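Local coordinates for dihydrophenazinedicarboxylate synthase (Burkholderia, PDB 4HMW), which catalyses several FMN-dependent oxidations in the terminal steps of phenazine biosynthesis, using molecular oxygen and releasing hydrogen peroxide, at residues T32-W37 / I111-Q116; T40-V43 / E48-A51; R132-H137 / V167-P172. All blocks are in the same frame, centred on the assembly; numbering follows the deposited sequence.

Contact 1: T32-W37 / I111-Q116; sequences TLLKRW and IMISGQ
The indole of Trp37 meets Ile111 obliquely at the six-membered part of its ring, where CE3 lies 3.6 Å from Ile111 CG1. Ile111 CD1 also touches the ring, 3.7 Å from Trp37 CE3. Phe20 and Phe187 each meet the indole in an edge-to-face pairing, and Trp104 adds a further contact, so the ring is held within an aromatic cluster. Ile111 is the residue shared by both halves of the interface: its CD1 also touches Leu34 CD1 at 3.6 Å. This double role follows from its torsions. CG1 stands beside the backbone N and anti to the carbonyl carbon (chi1 -51°), and the chain is then extended to CD1, which lies between Leu34 CD1 and the indole. Two residues further along the strand, Leu34 CD2 approaches Ile113 CD1 more loosely, at 4.3 Å. Leu34 turns CG anti to its own backbone N (chi1 171°), spreading its two methyls over the two isoleucines. No hydrogen bond joins the segments; the packing is entirely apolar and buried. The segments 32-37 and 111-116 run roughly antiparallel (143°), with axes 10.9 Å apart at closest approach. Ile111 and Ile113 face the helix, whereas the intervening Met112, together with Ser114, packs on Ser64 of the second subunit in the conformers modelled here. Strand 109-119 thus has one face under the N-terminal helix 30-43 and the other at the dimer interface, a helix-on-sheet layer of the FMN-binding split barrel of the pyridoxamine 5'-phosphate oxidase family.

Contact 2: T40-V43 / E48-A51; sequences TADV and EPKA
Ala41 and Pro49 are the closest backbone approach, with Ala41 CA 6.8 Å from Pro49 CA, where the chain leaves helix 30-43, doubles back and passes through a type I beta turn from Glu48 to Ala51. The motif is a short helix-loop-strand connection that leads into strand 51-57 of the split-barrel sheet. Pro49 and Lys50 occupy the two central positions of the turn, and its closing bond, from Ala51 N to Glu48 O, is weak at 3.4 Å. Ahead of the proline, Glu48 takes up a left-handed backbone conformation (phi 49°, psi 62°); the CB of Glu48 points away from the helix and that of Pro49 toward it. The two sides of this corner therefore do different work. On the helix side the contact is small, burying 81 Å² in all: Ala41 CB sits 4.3 Å from Pro49 CB, a light apolar touch between a methyl and the ring. On the other side Glu48 touches the bound FMN and hydrogen-bonds through OE1 to Tyr103 OH of the second subunit, while its carbonyl oxygen accepts from Arg105 NH2 of that same subunit. The turn is also held from within its own chain, where Pro49 O accepts a bond from Trp104 NE1. No hydrogen bond spans the two segments themselves. Asp42 completes the contact from the more exposed flank, its side chain lying roughly perpendicular to the proline. With CG beside the backbone N (chi1 -77°), the carboxylate swings over toward the ring, and OD1 comes to rest 3.7 Å from Pro49 CG.

Contact 3: R132-H137 / V167-P172; sequences RSVPMH and VALPRP
Leu169 presses one methyl, CD1, against the aliphatic root of His137, 3.8 Å from His137 CB. The same CD1 only loosely approaches Val134 CG1, at 4.5 Å, about one helical turn earlier. Beside it runs a polar bridge: a water 2.9 Å from His137 ND1 accepts a hydrogen bond from Leu169 N, also at 2.9 Å. The imidazole reaches that water because CG lies beside the backbone N of His137, anti to its carbonyl carbon (chi1 -73°). The other ring nitrogen, NE2, is hydrogen-bonded to Trp129 O, and the ring stacks on the Trp129 indole. Over one face of the imidazole, nearer its margin than its centre, lies Ser133 O, 3.4 Å from the ring plane. In the next shell, Trp129 NE1 bonds to Leu169 O, so helix 122-130 grips both partners, while Leu162 and Leu163 of helix 152-165 pack on Leu169 and Val134. The histidine is also placed by the start of its helix: Ser133 is the N-cap, its OG accepting from Met136 N at 3.2 Å with an N-H...O angle of 159°. Immediately before this cap lies Arg132, which probably binds substrate, and Met136 CE sits over one face of its guanidinium. Chemically, both imidazole nitrogens have polar partners. Bonding at both nitrogens and stacking on Trp129 would together fix the rotation of the ring, and the water gives the peptide N-H of Leu169 an acceptor without a direct bond between the segments.

Contacts 1 and 2 both draw on helix 30-43 and lie 13 Å apart between centres; along the chain, contact 2 falls wholly between the two segments of contact 1. The helix is thus laid on strand 109-119 and, near its C-terminal end, touches the turn that leads into strand 51-57. Contact 3 comes later in sequence and joins helical and loop elements 31 Å from contact 1 and 28 Å from contact 2, centre to centre. Contacts 1 and 3 lie on opposite sides of the chain's centre. All three also touch the second subunit, so each lies close to the dimer interface of this FMN enzyme.

Contact 1: T32-W37 / I111-Q116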
ATOM      1  N   THR B  32       0.786 -20.943  -1.914  1.00 18.46           N
ATOM      2  CA  THR B  32      -0.276 -21.832  -1.446  1.00 18.82           C
ATOM      3  C   THR B  32      -1.084 -21.135  -0.338  1.00 18.32           C
ATOM      4  O   THR B  32      -2.311 -21.195  -0.323  1.00 18.59           O
ATOM      5  CB  THR B  32       0.311 -23.150  -0.890  1.00 20.94           C
ATOM      6  OG1 THR B  32       1.029 -23.829  -1.930  1.00 24.18           O
ATOM      7  CG2 THR B  32      -0.765 -24.066  -0.329  1.00 20.95           C
ATOM      8  N   LEU B  33      -0.385 -20.460   0.576  1.00 16.66           N
ATOM      9  CA  LEU B  33      -1.030 -19.801   1.710  1.00 14.62           C
ATOM     10  C   LEU B  33      -1.746 -18.534   1.237  1.00 14.90           C
ATOM     11  O   LEU B  33      -2.838 -18.219   1.698  1.00 14.92           O
ATOM     12  CB  LEU B  33      -0.007 -19.475   2.806  1.00 17.32           C
ATOM     13  CG  LEU B  33      -0.547 -18.885   4.106  1.00 18.03           C
ATOM     14  CD1 LEU B  33      -1.593 -19.797   4.704  1.00 19.82           C
ATOM     15  CD2 LEU B  33       0.558 -18.601   5.139  1.00 16.82           C
ATOM     16  N   LEU B  34      -1.134 -17.823   0.294  1.00 15.76           N
ATOM     17  CA  LEU B  34      -1.790 -16.659  -0.297  1.00 15.66           C
ATOM     18  C   LEU B  34      -3.144 -17.029  -0.882  1.00 15.31           C
ATOM     19  O   LEU B  34      -4.138 -16.351  -0.652  1.00 15.10           O
ATOM     20  CB  LEU B  34      -0.886 -16.029  -1.363  1.00 15.47           C
ATOM     21  CG  LEU B  34      -1.445 -14.933  -2.266  1.00 18.31           C
ATOM     22  CD1 LEU B  34      -1.906 -13.757  -1.442  1.00 18.34           C
ATOM     23  CD2 LEU B  34      -0.352 -14.525  -3.306  1.00 20.27           C
ATOM     24  N   LYS B  35      -3.186 -18.110  -1.640  1.00 15.00           N
ATOM     25  CA  LYS B  35      -4.448 -18.537  -2.221  1.00 14.88           C
ATOM     26  C   LYS B  35      -5.469 -18.940  -1.175  1.00 16.33           C
ATOM     27  O   LYS B  35      -6.674 -18.686  -1.344  1.00 18.58           O
ATOM     28  CB  LYS B  35      -4.241 -19.653  -3.230  1.00 16.89           C
ATOM     29  CG  LYS B  35      -3.479 -19.223  -4.479  1.00 18.46           C
ATOM     30  CD  LYS B  35      -3.391 -20.381  -5.501  1.00 24.14           C
ATOM     31  CE  LYS B  35      -2.625 -19.934  -6.709  1.00 28.69           C
ATOM     32  NZ  LYS B  35      -2.230 -21.072  -7.552  1.00 33.53           N
ATOM     33  N   ARG B  36      -5.005 -19.591  -0.110  1.00 14.96           N
ATOM     34  CA  ARG B  36      -5.934 -20.017   0.938  1.00 15.84           C
ATOM     35  C   ARG B  36      -6.545 -18.794   1.598  1.00 16.77           C
ATOM     36  O   ARG B  36      -7.751 -18.733   1.833  1.00 15.69           O
ATOM     37  CB  ARG B  36      -5.220 -20.859   1.995  1.00 19.00           C
ATOM     38  CG  ARG B  36      -4.949 -22.295   1.604  1.00 23.71           C
ATOM     39  CD  ARG B  36      -4.367 -23.075   2.796  1.00 26.48           C
ATOM     40  NE  ARG B  36      -3.654 -24.252   2.327  1.00 28.80           N
ATOM     41  CZ  ARG B  36      -2.820 -24.967   3.066  1.00 31.48           C
ATOM     42  NH1 ARG B  36      -2.606 -24.627   4.326  1.00 28.99           N
ATOM     43  NH2 ARG B  36      -2.205 -26.029   2.532  1.00 35.39           N
ATOM     44  N   TRP B  37      -5.692 -17.798   1.899  1.00 14.97           N
ATOM     45  CA  TRP B  37      -6.145 -16.593   2.519  1.00 14.39           C
ATOM     46  C   TRP B  37      -7.137 -15.834   1.646  1.00 13.72           C
ATOM     47  O   TRP B  37      -8.135 -15.307   2.169  1.00 14.66           O
ATOM     48  CB  TRP B  37      -4.976 -15.686   2.981  1.00 12.74           C
ATOM     49  CG  TRP B  37      -4.421 -16.055   4.308  1.00 12.10           C
ATOM     50  CD1 TRP B  37      -4.459 -17.281   4.906  1.00 14.02           C
ATOM     51  CD2 TRP B  37      -3.760 -15.175   5.243  1.00 12.88           C
ATOM     52  NE1 TRP B  37      -3.900 -17.213   6.163  1.00 16.54           N
ATOM     53  CE2 TRP B  37      -3.452 -15.941   6.393  1.00 14.10           C
ATOM     54  CE3 TRP B  37      -3.438 -13.832   5.221  1.00 11.51           C
ATOM     55  CZ2 TRP B  37      -2.826 -15.386   7.523  1.00 13.08           C
ATOM     56  CZ3 TRP B  37      -2.788 -13.282   6.320  1.00 12.55           C
ATOM     57  CH2 TRP B  37      -2.494 -14.059   7.462  1.00 11.93           C
ATOM     58  N   ILE B 111      -1.034  -8.981   3.824  1.00 11.80           N
ATOM     59  CA  ILE B 111      -0.060  -9.808   3.148  1.00 11.76           C
ATOM     60  C   ILE B 111       0.868  -8.917   2.371  1.00 10.37           C
ATOM     61  O   ILE B 111       0.438  -8.083   1.584  1.00 10.87           O
ATOM     62  CB  ILE B 111      -0.697 -10.820   2.160  1.00 12.10           C
ATOM     63  CG1 ILE B 111      -1.809 -11.627   2.841  1.00 13.18           C
ATOM     64  CG2 ILE B 111       0.379 -11.749   1.620  1.00 13.38           C
ATOM     65  CD1 ILE B 111      -2.541 -12.604   1.861  1.00 17.87           C
ATOM     66  N   MET B 112       2.155  -9.099   2.590  1.00 13.63           N
ATOM     67  CA  MET B 112       3.188  -8.329   1.895  0.56 14.09           C
ATOM     68  C   MET B 112       3.879  -9.252   0.920  1.00 14.24           C
ATOM     69  O   MET B 112       4.282 -10.344   1.305  1.00 15.32           O
ATOM     70  CB  MET B 112       4.237  -7.832   2.860  0.56 13.03           C
ATOM     71  CG  MET B 112       5.328  -7.052   2.172  0.56 13.97           C
ATOM     72  SD  MET B 112       6.819  -6.771   3.129  0.56 13.85           S
ATOM     73  CE  MET B 112       7.615  -8.374   2.923  0.56 15.02           C
ATOM     74  N   ILE B 113       4.009  -8.811  -0.331  1.00 15.68           N
ATOM     75  CA  ILE B 113       4.632  -9.597  -1.398  1.00 17.77           C
ATOM     76  C   ILE B 113       5.735  -8.745  -1.967  1.00 19.42           C
ATOM     77  O   ILE B 113       5.476  -7.726  -2.587  1.00 24.56           O
ATOM     78  CB  ILE B 113       3.595  -9.928  -2.490  1.00 21.85           C
ATOM     79  CG1 ILE B 113       2.359 -10.570  -1.847  1.00 23.11           C
ATOM     80  CG2 ILE B 113       4.150 -10.848  -3.586  1.00 24.69           C
ATOM     81  CD1 ILE B 113       1.103 -10.535  -2.702  1.00 26.63           C
ATOM     82  N   SER B 114       6.981  -9.111  -1.724  1.00 18.43           N
ATOM     83  CA  SER B 114       8.096  -8.344  -2.263  0.58 19.06           C
ATOM     84  C   SER B 114       8.855  -9.188  -3.256  1.00 17.88           C
ATOM     85  O   SER B 114       9.176 -10.341  -2.982  1.00 16.98           O
ATOM     86  CB  SER B 114       9.017  -7.879  -1.148  0.58 21.22           C
ATOM     87  OG  SER B 114       8.418  -6.826  -0.429  0.58 21.83           O
ATOM     88  N   GLY B 115       9.122  -8.610  -4.425  1.00 15.64           N
ATOM     89  CA  GLY B 115       9.729  -9.373  -5.473  1.00 17.13           C
ATOM     90  C   GLY B 115      10.150  -8.531  -6.647  1.00 17.59           C
ATOM     91  O   GLY B 115      10.521  -7.365  -6.500  1.00 16.74           O
ATOM     92  N   GLN B 116      10.152  -9.174  -7.807  1.00 16.65           N
ATOM     93  CA  GLN B 116      10.378  -8.514  -9.077  1.00 20.19           C
ATOM     94  C   GLN B 116       9.193  -8.739 -10.000  1.00 21.87           C
ATOM     95  O   GLN B 116       8.552  -9.788  -9.968  1.00 23.48           O
ATOM     96  CB  GLN B 116      11.650  -9.059  -9.704  1.00 19.90           C
ATOM     97  CG  GLN B 116      12.909  -8.609  -8.985  1.00 21.32           C
ATOM     98  CD  GLN B 116      14.154  -9.215  -9.592  1.00 22.98           C
ATOM     99  OE1 GLN B 116      14.569  -8.839 -10.702  1.00 24.51           O
ATOM    100  NE2 GLN B 116      14.739 -10.179  -8.892  1.00 23.48           N
TER

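Contact 2: T40-V43 / E48-A51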
ATOM      1  N   THR B  40     -10.462 -17.568   1.789  1.00 16.86           N
ATOM      2  CA  THR B  40     -11.163 -17.345   3.048  1.00 15.23           C
ATOM      3  C   THR B  40     -11.707 -15.911   3.089  1.00 16.34           C
ATOM      4  O   THR B  40     -12.791 -15.647   3.652  1.00 18.26           O
ATOM      5  CB  THR B  40     -10.246 -17.617   4.244  1.00 17.27           C
ATOM      6  OG1 THR B  40      -9.871 -18.997   4.231  1.00 19.75           O
ATOM      7  CG2 THR B  40     -10.923 -17.279   5.548  1.00 16.91           C
ATOM      8  N   ALA B  41     -10.953 -14.993   2.483  1.00 16.88           N
ATOM      9  CA  ALA B  41     -11.379 -13.606   2.425  1.00 16.45           C
ATOM     10  C   ALA B  41     -12.717 -13.475   1.703  1.00 18.73           C
ATOM     11  O   ALA B  41     -13.556 -12.650   2.068  1.00 19.69           O
ATOM     12  CB  ALA B  41     -10.273 -12.708   1.768  1.00 16.33           C
ATOM     13  N   ASP B  42     -12.928 -14.280   0.669  1.00 17.72           N
ATOM     14  CA  ASP B  42     -14.203 -14.266  -0.012  1.00 20.61           C
ATOM     15  C   ASP B  42     -15.345 -14.836   0.847  1.00 20.87           C
ATOM     16  O   ASP B  42     -16.458 -14.301   0.845  1.00 21.76           O
ATOM     17  CB  ASP B  42     -14.116 -15.023  -1.331  1.00 27.28           C
ATOM     18  CG  ASP B  42     -13.413 -14.228  -2.424  1.00 34.56           C
ATOM     19  OD1 ASP B  42     -13.104 -13.009  -2.242  1.00 36.06           O
ATOM     20  OD2 ASP B  42     -13.181 -14.829  -3.492  1.00 37.68           O
ATOM     21  N   VAL B  43     -15.074 -15.906   1.590  1.00 18.74           N
ATOM     22  CA  VAL B  43     -16.059 -16.405   2.546  1.00 20.01           C
ATOM     23  C   VAL B  43     -16.408 -15.358   3.613  1.00 20.36           C
ATOM     24  O   VAL B  43     -17.577 -15.253   4.029  1.00 22.16           O
ATOM     25  CB  VAL B  43     -15.568 -17.714   3.223  1.00 20.16           C
ATOM     26  CG1 VAL B  43     -16.524 -18.182   4.301  1.00 20.06           C
ATOM     27  CG2 VAL B  43     -15.381 -18.810   2.161  1.00 20.71           C
ATOM     28  N   GLU B  48     -13.337  -5.795  -1.824  1.00 17.77           N
ATOM     29  CA  GLU B  48     -12.178  -5.590  -2.719  1.00 18.44           C
ATOM     30  C   GLU B  48     -10.899  -6.198  -2.136  1.00 17.75           C
ATOM     31  O   GLU B  48      -9.911  -5.477  -1.864  1.00 16.93           O
ATOM     32  CB  GLU B  48     -11.939  -4.101  -3.023  1.00 20.96           C
ATOM     33  CG  GLU B  48     -13.004  -3.491  -3.952  1.00 23.51           C
ATOM     34  CD  GLU B  48     -12.724  -2.019  -4.297  1.00 24.58           C
ATOM     35  OE1 GLU B  48     -11.543  -1.635  -4.533  1.00 22.91           O
ATOM     36  OE2 GLU B  48     -13.709  -1.255  -4.315  1.00 27.42           O
ATOM     37  N   PRO B  49     -10.902  -7.525  -1.952  1.00 17.34           N
ATOM     38  CA  PRO B  49      -9.725  -8.164  -1.362  1.00 18.74           C
ATOM     39  C   PRO B  49      -8.490  -8.075  -2.266  1.00 16.44           C
ATOM     40  O   PRO B  49      -7.380  -8.152  -1.758  1.00 16.99           O
ATOM     41  CB  PRO B  49     -10.174  -9.626  -1.166  1.00 19.53           C
ATOM     42  CG  PRO B  49     -11.282  -9.845  -2.132  1.00 17.66           C
ATOM     43  CD  PRO B  49     -11.981  -8.498  -2.249  1.00 18.06           C
ATOM     44  N   LYS B  50      -8.669  -7.868  -3.564  1.00 15.07           N
ATOM     45  CA  LYS B  50      -7.536  -7.926  -4.500  0.61 16.93           C
ATOM     46  C   LYS B  50      -6.898  -6.570  -4.751  1.00 17.67           C
ATOM     47  O   LYS B  50      -6.015  -6.457  -5.615  1.00 18.97           O
ATOM     48  CB  LYS B  50      -7.978  -8.564  -5.839  0.61 19.55           C
ATOM     49  CG  LYS B  50      -8.532  -9.988  -5.680  0.61 23.10           C
ATOM     50  CD  LYS B  50      -8.628 -10.751  -7.000  0.61 27.95           C
ATOM     51  CE  LYS B  50      -9.633 -10.133  -7.954  0.61 30.16           C
ATOM     52  NZ  LYS B  50      -9.322 -10.439  -9.377  0.61 33.99           N
ATOM     53  N   ALA B  51      -7.330  -5.551  -4.000  1.00 16.28           N
ATOM     54  CA  ALA B  51      -6.745  -4.207  -4.127  1.00 16.39           C
ATOM     55  C   ALA B  51      -5.364  -4.165  -3.502  1.00 14.83           C
ATOM     56  O   ALA B  51      -5.200  -4.069  -2.274  1.00 15.13           O
ATOM     57  CB  ALA B  51      -7.644  -3.153  -3.506  1.00 18.57           C
TER

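Contact 3: R132-H137 / V167-P172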
ATOM      1  N   ARG B 132     -11.045  -8.225 -21.694  1.00 42.61           N
ATOM      2  CA  ARG B 132     -11.609  -6.967 -21.210  1.00 39.82           C
ATOM      3  C   ARG B 132     -12.752  -6.477 -22.108  1.00 36.66           C
ATOM      4  O   ARG B 132     -12.904  -6.907 -23.254  1.00 36.12           O
ATOM      5  CB  ARG B 132     -10.511  -5.896 -21.093  1.00 39.71           C
ATOM      6  CG  ARG B 132      -9.268  -6.308 -20.275  1.00 42.32           C
ATOM      7  CD  ARG B 132      -9.602  -6.697 -18.825  1.00 46.79           C
ATOM      8  NE  ARG B 132     -10.059  -5.552 -18.033  1.00 51.92           N
ATOM      9  CZ  ARG B 132      -9.271  -4.751 -17.305  1.00 54.08           C
ATOM     10  NH1 ARG B 132      -7.955  -4.953 -17.240  1.00 53.60           N
ATOM     11  NH2 ARG B 132      -9.809  -3.740 -16.628  1.00 55.23           N
ATOM     12  N   SER B 133     -13.549  -5.562 -21.579  1.00 35.18           N
ATOM     13  CA  SER B 133     -14.714  -5.058 -22.283  1.00 34.25           C
ATOM     14  C   SER B 133     -14.286  -4.044 -23.333  1.00 32.37           C
ATOM     15  O   SER B 133     -13.176  -3.496 -23.264  1.00 29.81           O
ATOM     16  CB  SER B 133     -15.665  -4.391 -21.288  1.00 35.10           C
ATOM     17  OG  SER B 133     -15.097  -3.189 -20.781  1.00 35.39           O
ATOM     18  N   VAL B 134     -15.164  -3.770 -24.292  1.00 32.92           N
ATOM     19  CA  VAL B 134     -14.838  -2.791 -25.320  1.00 33.29           C
ATOM     20  C   VAL B 134     -14.729  -1.382 -24.729  1.00 32.09           C
ATOM     21  O   VAL B 134     -13.869  -0.619 -25.123  1.00 30.86           O
ATOM     22  CB  VAL B 134     -15.832  -2.803 -26.516  1.00 35.17           C
ATOM     23  CG1 VAL B 134     -15.479  -1.709 -27.496  1.00 36.59           C
ATOM     24  CG2 VAL B 134     -15.810  -4.137 -27.237  1.00 36.07           C
ATOM     25  N   PRO B 135     -15.582  -1.031 -23.758  1.00 32.04           N
ATOM     26  CA  PRO B 135     -15.363   0.287 -23.129  1.00 30.84           C
ATOM     27  C   PRO B 135     -14.012   0.429 -22.439  1.00 29.84           C
ATOM     28  O   PRO B 135     -13.427   1.521 -22.451  1.00 28.06           O
ATOM     29  CB  PRO B 135     -16.488   0.370 -22.096  1.00 32.65           C
ATOM     30  CG  PRO B 135     -17.554  -0.494 -22.639  1.00 33.36           C
ATOM     31  CD  PRO B 135     -16.867  -1.622 -23.360  1.00 33.10           C
ATOM     32  N   MET B 136     -13.540  -0.642 -21.806  1.00 28.88           N
ATOM     33  CA  MET B 136     -12.198  -0.637 -21.235  1.00 28.25           C
ATOM     34  C   MET B 136     -11.164  -0.464 -22.355  1.00 27.46           C
ATOM     35  O   MET B 136     -10.219   0.322 -22.209  1.00 27.13           O
ATOM     36  CB  MET B 136     -11.939  -1.923 -20.425  1.00 30.60           C
ATOM     37  CG  MET B 136     -10.525  -2.013 -19.860  1.00 35.27           C
ATOM     38  SD  MET B 136      -9.240  -2.501 -21.079  1.00 38.58           S
ATOM     39  CE  MET B 136      -7.843  -2.605 -19.967  1.00 38.42           C
ATOM     40  N   HIS B 137     -11.337  -1.187 -23.462  1.00 24.56           N
ATOM     41  CA  HIS B 137     -10.416  -1.061 -24.607  1.00 24.23           C
ATOM     42  C   HIS B 137     -10.354   0.362 -25.090  1.00 25.18           C
ATOM     43  O   HIS B 137      -9.297   0.877 -25.420  1.00 28.02           O
ATOM     44  CB  HIS B 137     -10.897  -1.887 -25.800  1.00 25.23           C
ATOM     45  CG  HIS B 137     -10.719  -3.352 -25.617  1.00 27.06           C
ATOM     46  ND1 HIS B 137     -11.276  -4.281 -26.470  1.00 29.01           N
ATOM     47  CD2 HIS B 137     -10.048  -4.054 -24.676  1.00 27.91           C
ATOM     48  CE1 HIS B 137     -10.954  -5.494 -26.059  1.00 29.66           C
ATOM     49  NE2 HIS B 137     -10.200  -5.381 -24.982  1.00 29.78           N
ATOM     50  N   VAL B 167     -15.399  -1.950 -34.582  1.00 34.24           N
ATOM     51  CA  VAL B 167     -14.322  -2.815 -35.019  0.55 33.36           C
ATOM     52  C   VAL B 167     -13.547  -3.293 -33.806  1.00 32.67           C
ATOM     53  O   VAL B 167     -13.513  -2.605 -32.762  1.00 32.49           O
ATOM     54  CB  VAL B 167     -13.345  -2.060 -35.949  0.55 33.38           C
ATOM     55  CG1 VAL B 167     -14.101  -1.408 -37.067  0.55 32.91           C
ATOM     56  CG2 VAL B 167     -12.555  -1.016 -35.183  0.55 32.88           C
ATOM     57  N   ALA B 168     -12.928  -4.464 -33.921  1.00 31.15           N
ATOM     58  CA  ALA B 168     -12.078  -4.966 -32.839  1.00 29.64           C
ATOM     59  C   ALA B 168     -10.898  -4.022 -32.655  1.00 26.14           C
ATOM     60  O   ALA B 168     -10.193  -3.702 -33.620  1.00 26.66           O
ATOM     61  CB  ALA B 168     -11.568  -6.361 -33.154  1.00 28.95           C
ATOM     62  N   LEU B 169     -10.681  -3.563 -31.434  1.00 24.25           N
ATOM     63  CA  LEU B 169      -9.595  -2.598 -31.174  1.00 23.55           C
ATOM     64  C   LEU B 169      -8.308  -3.335 -30.867  1.00 24.17           C
ATOM     65  O   LEU B 169      -8.274  -4.234 -30.000  1.00 24.71           O
ATOM     66  CB  LEU B 169      -9.947  -1.631 -30.035  1.00 26.10           C
ATOM     67  CG  LEU B 169     -11.221  -0.818 -30.289  1.00 27.16           C
ATOM     68  CD1 LEU B 169     -11.641  -0.011 -29.060  1.00 30.26           C
ATOM     69  CD2 LEU B 169     -11.063   0.075 -31.532  1.00 26.19           C
ATOM     70  N   PRO B 170      -7.231  -2.973 -31.570  1.00 24.86           N
ATOM     71  CA  PRO B 170      -5.978  -3.690 -31.336  1.00 25.89           C
ATOM     72  C   PRO B 170      -5.402  -3.371 -29.959  1.00 26.36           C
ATOM     73  O   PRO B 170      -5.673  -2.320 -29.376  1.00 25.02           O
ATOM     74  CB  PRO B 170      -5.076  -3.206 -32.489  1.00 23.73           C
ATOM     75  CG  PRO B 170      -5.572  -1.821 -32.802  1.00 23.99           C
ATOM     76  CD  PRO B 170      -7.076  -1.866 -32.529  1.00 23.72           C
ATOM     77  N   ARG B 171      -4.628  -4.299 -29.421  1.00 25.55           N
ATOM     78  CA  ARG B 171      -3.975  -4.063 -28.154  1.00 24.96           C
ATOM     79  C   ARG B 171      -2.858  -3.049 -28.346  1.00 24.64           C
ATOM     80  O   ARG B 171      -1.943  -3.307 -29.092  1.00 26.41           O
ATOM     81  CB  ARG B 171      -3.391  -5.361 -27.593  1.00 23.49           C
ATOM     82  CG  ARG B 171      -2.663  -5.115 -26.275  1.00 26.14           C
ATOM     83  CD  ARG B 171      -2.159  -6.381 -25.639  1.00 28.08           C
ATOM     84  NE  ARG B 171      -1.177  -7.108 -26.456  1.00 28.07           N
ATOM     85  CZ  ARG B 171       0.135  -6.910 -26.412  1.00 29.63           C
ATOM     86  NH1 ARG B 171       0.672  -5.985 -25.621  1.00 30.29           N
ATOM     87  NH2 ARG B 171       0.923  -7.650 -27.164  1.00 30.92           N
ATOM     88  N   PRO B 172      -2.932  -1.884 -27.682  1.00 26.32           N
ATOM     89  CA  PRO B 172      -1.795  -0.956 -27.760  1.00 26.69           C
ATOM     90  C   PRO B 172      -0.544  -1.616 -27.205  1.00 24.77           C
ATOM     91  O   PRO B 172      -0.654  -2.302 -26.206  1.00 22.92           O
ATOM     92  CB  PRO B 172      -2.205   0.192 -26.824  1.00 27.57           C
ATOM     93  CG  PRO B 172      -3.675   0.072 -26.640  1.00 27.58           C
ATOM     94  CD  PRO B 172      -4.035  -1.368 -26.850  1.00 26.55           C
TER
HETATM   95  O   HOH W   1     -12.261  -4.349 -29.193  1.00 30.51           O